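Local coordinates for protein alkylhalidase CmlS (Streptomyces venezuelae, PDB 3I3L) that is a flavin-dependent halogenase of chloramphenicol biosynthesis, in which the FAD is bound covalently to an aspartate, at residues Thr434-Gln442 with Glu454-Trp462. Numbering follows the deposited sequence.
Sequences TMIAIGRHQ and ELNPARVRW
Glu-454 OE1 is gripped twice: the backbone N of Gln-442 gives it a hydrogen bond of 2.8 Å, and Arg-443 adds a salt bridge. The bond is fairly straight (N-H...O 160°) and comes to the anti side of OE1, 30° out of the carboxylate plane, while OE2 accepts from the backbone N of Ser-451. A carboxylate suits this place because its two oxygens can serve three partners; an alanine here would probably leave the Gln-442 N-H without its acceptor and Arg-443 without this carboxylate. Leu-455 reaches over with its branched end, CD2 lying against the carbonyls of Ile-438, Gly-439 and Arg-440. Farther along, small Ala-458 lets the axes of 434-439 and 456-462 come within 8.4 Å, its CB 3.9 Å from Ile-438 CA. Ile-438 lays CG2, which points away from its backbone N, over one guanidinium face of Arg-459 and 3.3 Å from Arg-459 CG, the two side chains crossing at about a right angle. Thr-434 CG2 makes a CH-pi contact over the five-membered ring of Trp-462, a broad surface for a methyl. Segments 434-439 and 456-462 run 138° apart on helices 430-439 and 456-471, the first also packing through Met-435 and Ile-436 against helix 352-382 and strand 105-108.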
ATOM      1  N   THR A 434       6.398  -4.022 -16.740  1.00 40.75           N
ATOM      2  CA  THR A 434       5.408  -4.989 -17.038  1.00 40.74           C
ATOM      3  C   THR A 434       4.031  -4.374 -16.926  1.00 40.08           C
ATOM      4  O   THR A 434       3.265  -4.438 -17.892  1.00 38.78           O
ATOM      5  CB  THR A 434       5.566  -6.232 -16.161  1.00 41.50           C
ATOM      6  OG1 THR A 434       6.776  -6.915 -16.543  1.00 45.16           O
ATOM      7  CG2 THR A 434       4.399  -7.186 -16.362  1.00 43.07           C
ATOM      8  N   MET A 435       3.740  -3.770 -15.765  1.00 38.16           N
ATOM      9  CA  MET A 435       2.477  -3.139 -15.498  1.00 37.01           C
ATOM     10  C   MET A 435       2.107  -2.151 -16.591  1.00 34.35           C
ATOM     11  O   MET A 435       1.007  -2.196 -17.068  1.00 33.78           O
ATOM     12  CB  MET A 435       2.470  -2.439 -14.141  1.00 37.03           C
ATOM     13  CG  MET A 435       2.223  -3.372 -12.939  1.00 42.70           C
ATOM     14  SD  MET A 435       1.837  -2.466 -11.363  1.00 50.19           S
ATOM     15  CE  MET A 435       1.435  -0.887 -12.014  1.00 17.11           C
ATOM     16  N   ILE A 436       3.053  -1.301 -16.989  1.00 33.15           N
ATOM     17  CA  ILE A 436       2.820  -0.241 -17.945  1.00 33.89           C
ATOM     18  C   ILE A 436       2.443  -0.821 -19.290  1.00 33.94           C
ATOM     19  O   ILE A 436       1.482  -0.359 -19.907  1.00 32.11           O
ATOM     20  CB  ILE A 436       4.029   0.738 -18.081  1.00 34.76           C
ATOM     21  CG1 ILE A 436       4.247   1.553 -16.783  1.00 36.86           C
ATOM     22  CG2 ILE A 436       3.883   1.692 -19.305  1.00 34.24           C
ATOM     23  CD1 ILE A 436       5.498   2.517 -16.809  1.00 37.45           C
ATOM     24  N   ALA A 437       3.207  -1.808 -19.744  1.00 34.76           N
ATOM     25  CA  ALA A 437       2.917  -2.524 -21.004  1.00 35.67           C
ATOM     26  C   ALA A 437       1.541  -3.161 -21.000  1.00 36.59           C
ATOM     27  O   ALA A 437       0.757  -2.963 -21.933  1.00 39.09           O
ATOM     28  CB  ALA A 437       3.979  -3.607 -21.279  1.00 36.40           C
ATOM     29  N   ILE A 438       1.225  -3.939 -19.974  1.00 36.45           N
ATOM     30  CA  ILE A 438      -0.103  -4.538 -19.884  1.00 33.76           C
ATOM     31  C   ILE A 438      -1.188  -3.450 -19.930  1.00 34.22           C
ATOM     32  O   ILE A 438      -2.192  -3.592 -20.653  1.00 33.48           O
ATOM     33  CB  ILE A 438      -0.219  -5.367 -18.613  1.00 36.15           C
ATOM     34  CG1 ILE A 438       0.733  -6.558 -18.661  1.00 36.98           C
ATOM     35  CG2 ILE A 438      -1.634  -5.856 -18.404  1.00 35.51           C
ATOM     36  CD1 ILE A 438       0.572  -7.432 -17.418  1.00 37.55           C
ATOM     37  N   GLY A 439      -0.991  -2.339 -19.211  1.00 31.00           N
ATOM     38  CA  GLY A 439      -2.001  -1.338 -19.158  1.00 30.35           C
ATOM     39  C   GLY A 439      -2.027  -0.305 -20.265  1.00 31.97           C
ATOM     40  O   GLY A 439      -2.857   0.612 -20.264  1.00 31.17           O
ATOM     41  N   ARG A 440      -1.139  -0.454 -21.233  1.00 33.60           N
ATOM     42  CA  ARG A 440      -0.998   0.507 -22.320  1.00 35.41           C
ATOM     43  C   ARG A 440      -2.261   0.569 -23.168  1.00 35.71           C
ATOM     44  O   ARG A 440      -2.718  -0.451 -23.672  1.00 35.94           O
ATOM     45  CB  ARG A 440       0.201   0.093 -23.193  1.00 37.19           C
ATOM     46  CG  ARG A 440       0.477   1.029 -24.380  1.00 41.33           C
ATOM     47  CD  ARG A 440       1.766   0.615 -25.193  1.00 50.66           C
ATOM     48  NE  ARG A 440       2.951   0.276 -24.366  1.00 50.73           N
ATOM     49  CZ  ARG A 440       3.709   1.172 -23.716  1.00 55.06           C
ATOM     50  NH1 ARG A 440       3.417   2.479 -23.759  1.00 55.05           N
ATOM     51  NH2 ARG A 440       4.758   0.763 -23.001  1.00 52.73           N
ATOM     52  N   HIS A 441      -2.846   1.770 -23.296  1.00 36.18           N
ATOM     53  CA  HIS A 441      -3.955   2.010 -24.244  1.00 37.11           C
ATOM     54  C   HIS A 441      -3.452   1.789 -25.672  1.00 39.14           C
ATOM     55  O   HIS A 441      -2.259   1.987 -25.992  1.00 38.99           O
ATOM     56  CB  HIS A 441      -4.508   3.419 -24.134  1.00 35.42           C
ATOM     57  CG  HIS A 441      -5.141   3.736 -22.809  1.00 37.23           C
ATOM     58  ND1 HIS A 441      -6.023   4.790 -22.639  1.00 32.12           N
ATOM     59  CD2 HIS A 441      -5.014   3.142 -21.588  1.00 36.62           C
ATOM     60  CE1 HIS A 441      -6.420   4.825 -21.378  1.00 34.21           C
ATOM     61  NE2 HIS A 441      -5.831   3.826 -20.721  1.00 36.86           N
ATOM     62  N   GLN A 442      -4.368   1.393 -26.548  1.00 41.57           N
ATOM     63  CA  GLN A 442      -3.972   1.001 -27.907  1.00 43.78           C
ATOM     64  C   GLN A 442      -4.108   2.140 -28.931  1.00 45.32           C
ATOM     65  O   GLN A 442      -4.356   1.918 -30.110  1.00 46.27           O
ATOM     66  CB  GLN A 442      -4.745  -0.241 -28.312  1.00 43.56           C
ATOM     67  CG  GLN A 442      -4.544  -1.413 -27.345  1.00 44.00           C
ATOM     68  CD  GLN A 442      -3.107  -1.902 -27.335  1.00 46.69           C
ATOM     69  OE1 GLN A 442      -2.357  -1.662 -26.375  1.00 44.71           O
ATOM     70  NE2 GLN A 442      -2.705  -2.568 -28.399  1.00 45.21           N
ATOM     71  N   GLU A 454      -9.445  -4.061 -24.312  1.00 34.78           N
ATOM     72  CA  GLU A 454      -8.329  -3.801 -25.235  1.00 32.94           C
ATOM     73  C   GLU A 454      -6.969  -4.092 -24.555  1.00 33.65           C
ATOM     74  O   GLU A 454      -5.940  -4.178 -25.214  1.00 32.70           O
ATOM     75  CB  GLU A 454      -8.390  -2.374 -25.755  1.00 33.95           C
ATOM     76  CG  GLU A 454      -7.616  -1.338 -24.875  1.00 37.89           C
ATOM     77  CD  GLU A 454      -7.872   0.092 -25.297  1.00 41.80           C
ATOM     78  OE1 GLU A 454      -6.900   0.905 -25.340  1.00 38.25           O
ATOM     79  OE2 GLU A 454      -9.052   0.418 -25.577  1.00 46.69           O
ATOM     80  N   LEU A 455      -6.976  -4.291 -23.233  1.00 33.26           N
ATOM     81  CA  LEU A 455      -5.739  -4.614 -22.503  1.00 33.95           C
ATOM     82  C   LEU A 455      -5.497  -6.113 -22.468  1.00 33.73           C
ATOM     83  O   LEU A 455      -4.416  -6.548 -22.067  1.00 32.51           O
ATOM     84  CB  LEU A 455      -5.834  -4.107 -21.040  1.00 31.33           C
ATOM     85  CG  LEU A 455      -6.045  -2.597 -20.859  1.00 31.36           C
ATOM     86  CD1 LEU A 455      -5.962  -2.271 -19.354  1.00 29.59           C
ATOM     87  CD2 LEU A 455      -5.046  -1.771 -21.655  1.00 27.86           C
ATOM     88  N   ASN A 456      -6.528  -6.904 -22.798  1.00 33.75           N
ATOM     89  CA  ASN A 456      -6.426  -8.365 -22.647  1.00 33.88           C
ATOM     90  C   ASN A 456      -5.319  -9.019 -23.441  1.00 32.64           C
ATOM     91  O   ASN A 456      -4.757  -9.994 -22.996  1.00 33.87           O
ATOM     92  CB  ASN A 456      -7.762  -9.083 -22.929  1.00 34.48           C
ATOM     93  CG  ASN A 456      -8.738  -8.903 -21.799  1.00 37.77           C
ATOM     94  OD1 ASN A 456      -9.976  -9.003 -21.942  1.00 38.85           O
ATOM     95  ND2 ASN A 456      -8.197  -8.591 -20.670  1.00 36.21           N
ATOM     96  N   PRO A 457      -5.006  -8.505 -24.642  1.00 31.75           N
ATOM     97  CA  PRO A 457      -3.967  -9.208 -25.378  1.00 31.14           C
ATOM     98  C   PRO A 457      -2.609  -9.065 -24.731  1.00 31.79           C
ATOM     99  O   PRO A 457      -1.845 -10.060 -24.653  1.00 30.81           O
ATOM    100  CB  PRO A 457      -4.007  -8.526 -26.780  1.00 31.08           C
ATOM    101  CG  PRO A 457      -5.430  -8.086 -26.926  1.00 30.97           C
ATOM    102  CD  PRO A 457      -5.734  -7.550 -25.508  1.00 32.21           C
ATOM    103  N   ALA A 458      -2.280  -7.846 -24.270  1.00 31.52           N
ATOM    104  CA  ALA A 458      -0.955  -7.660 -23.644  1.00 33.55           C
ATOM    105  C   ALA A 458      -0.893  -8.472 -22.336  1.00 33.20           C
ATOM    106  O   ALA A 458       0.133  -9.080 -22.005  1.00 32.56           O
ATOM    107  CB  ALA A 458      -0.618  -6.156 -23.411  1.00 34.28           C
ATOM    108  N   ARG A 459      -2.012  -8.542 -21.620  1.00 33.93           N
ATOM    109  CA  ARG A 459      -2.037  -9.409 -20.423  1.00 34.15           C
ATOM    110  C   ARG A 459      -1.676 -10.819 -20.790  1.00 33.51           C
ATOM    111  O   ARG A 459      -0.832 -11.463 -20.147  1.00 32.92           O
ATOM    112  CB  ARG A 459      -3.410  -9.470 -19.789  1.00 33.26           C
ATOM    113  CG  ARG A 459      -3.773  -8.274 -18.963  1.00 42.71           C
ATOM    114  CD  ARG A 459      -5.204  -8.401 -18.332  1.00 49.73           C
ATOM    115  NE  ARG A 459      -5.767  -7.069 -18.195  1.00 49.04           N
ATOM    116  CZ  ARG A 459      -5.327  -6.155 -17.309  1.00 56.30           C
ATOM    117  NH1 ARG A 459      -4.336  -6.425 -16.423  1.00 58.80           N
ATOM    118  NH2 ARG A 459      -5.888  -4.957 -17.283  1.00 53.34           N
ATOM    119  N   VAL A 460      -2.380 -11.325 -21.802  1.00 32.99           N
ATOM    120  CA  VAL A 460      -2.305 -12.723 -22.090  1.00 32.74           C
ATOM    121  C   VAL A 460      -0.916 -13.036 -22.603  1.00 33.17           C
ATOM    122  O   VAL A 460      -0.343 -14.079 -22.313  1.00 34.71           O
ATOM    123  CB  VAL A 460      -3.404 -13.131 -23.074  1.00 33.31           C
ATOM    124  CG1 VAL A 460      -2.940 -14.332 -23.927  1.00 31.10           C
ATOM    125  CG2 VAL A 460      -4.650 -13.446 -22.280  1.00 31.31           C
ATOM    126  N   ARG A 461      -0.396 -12.104 -23.368  1.00 33.00           N
ATOM    127  CA  ARG A 461       0.908 -12.203 -23.929  1.00 35.98           C
ATOM    128  C   ARG A 461       1.965 -12.304 -22.809  1.00 37.65           C
ATOM    129  O   ARG A 461       2.971 -13.046 -22.930  1.00 38.01           O
ATOM    130  CB  ARG A 461       1.130 -10.958 -24.763  1.00 36.94           C
ATOM    131  CG  ARG A 461       2.468 -10.800 -25.284  1.00 43.33           C
ATOM    132  CD  ARG A 461       2.462 -10.211 -26.701  1.00 51.06           C
ATOM    133  NE  ARG A 461       3.736 -10.595 -27.350  1.00 58.87           N
ATOM    134  CZ  ARG A 461       4.394 -11.744 -27.128  1.00 60.84           C
ATOM    135  NH1 ARG A 461       3.900 -12.660 -26.281  1.00 57.04           N
ATOM    136  NH2 ARG A 461       5.543 -11.995 -27.772  1.00 63.16           N
ATOM    137  N   TRP A 462       1.740 -11.584 -21.716  1.00 36.92           N
ATOM    138  CA  TRP A 462       2.621 -11.705 -20.576  1.00 37.31           C
ATOM    139  C   TRP A 462       2.512 -13.096 -19.943  1.00 36.22           C
ATOM    140  O   TRP A 462       3.526 -13.749 -19.624  1.00 36.26           O
ATOM    141  CB  TRP A 462       2.371 -10.581 -19.549  1.00 38.43           C
ATOM    142  CG  TRP A 462       3.094 -10.850 -18.261  1.00 40.37           C
ATOM    143  CD1 TRP A 462       4.422 -10.625 -18.003  1.00 41.99           C
ATOM    144  CD2 TRP A 462       2.560 -11.486 -17.095  1.00 41.69           C
ATOM    145  NE1 TRP A 462       4.739 -11.050 -16.727  1.00 43.71           N
ATOM    146  CE2 TRP A 462       3.615 -11.591 -16.154  1.00 46.52           C
ATOM    147  CE3 TRP A 462       1.272 -11.919 -16.732  1.00 45.42           C
ATOM    148  CZ2 TRP A 462       3.429 -12.125 -14.881  1.00 46.95           C
ATOM    149  CZ3 TRP A 462       1.084 -12.465 -15.486  1.00 48.74           C
ATOM    150  CH2 TRP A 462       2.164 -12.562 -14.562  1.00 51.28           C
TER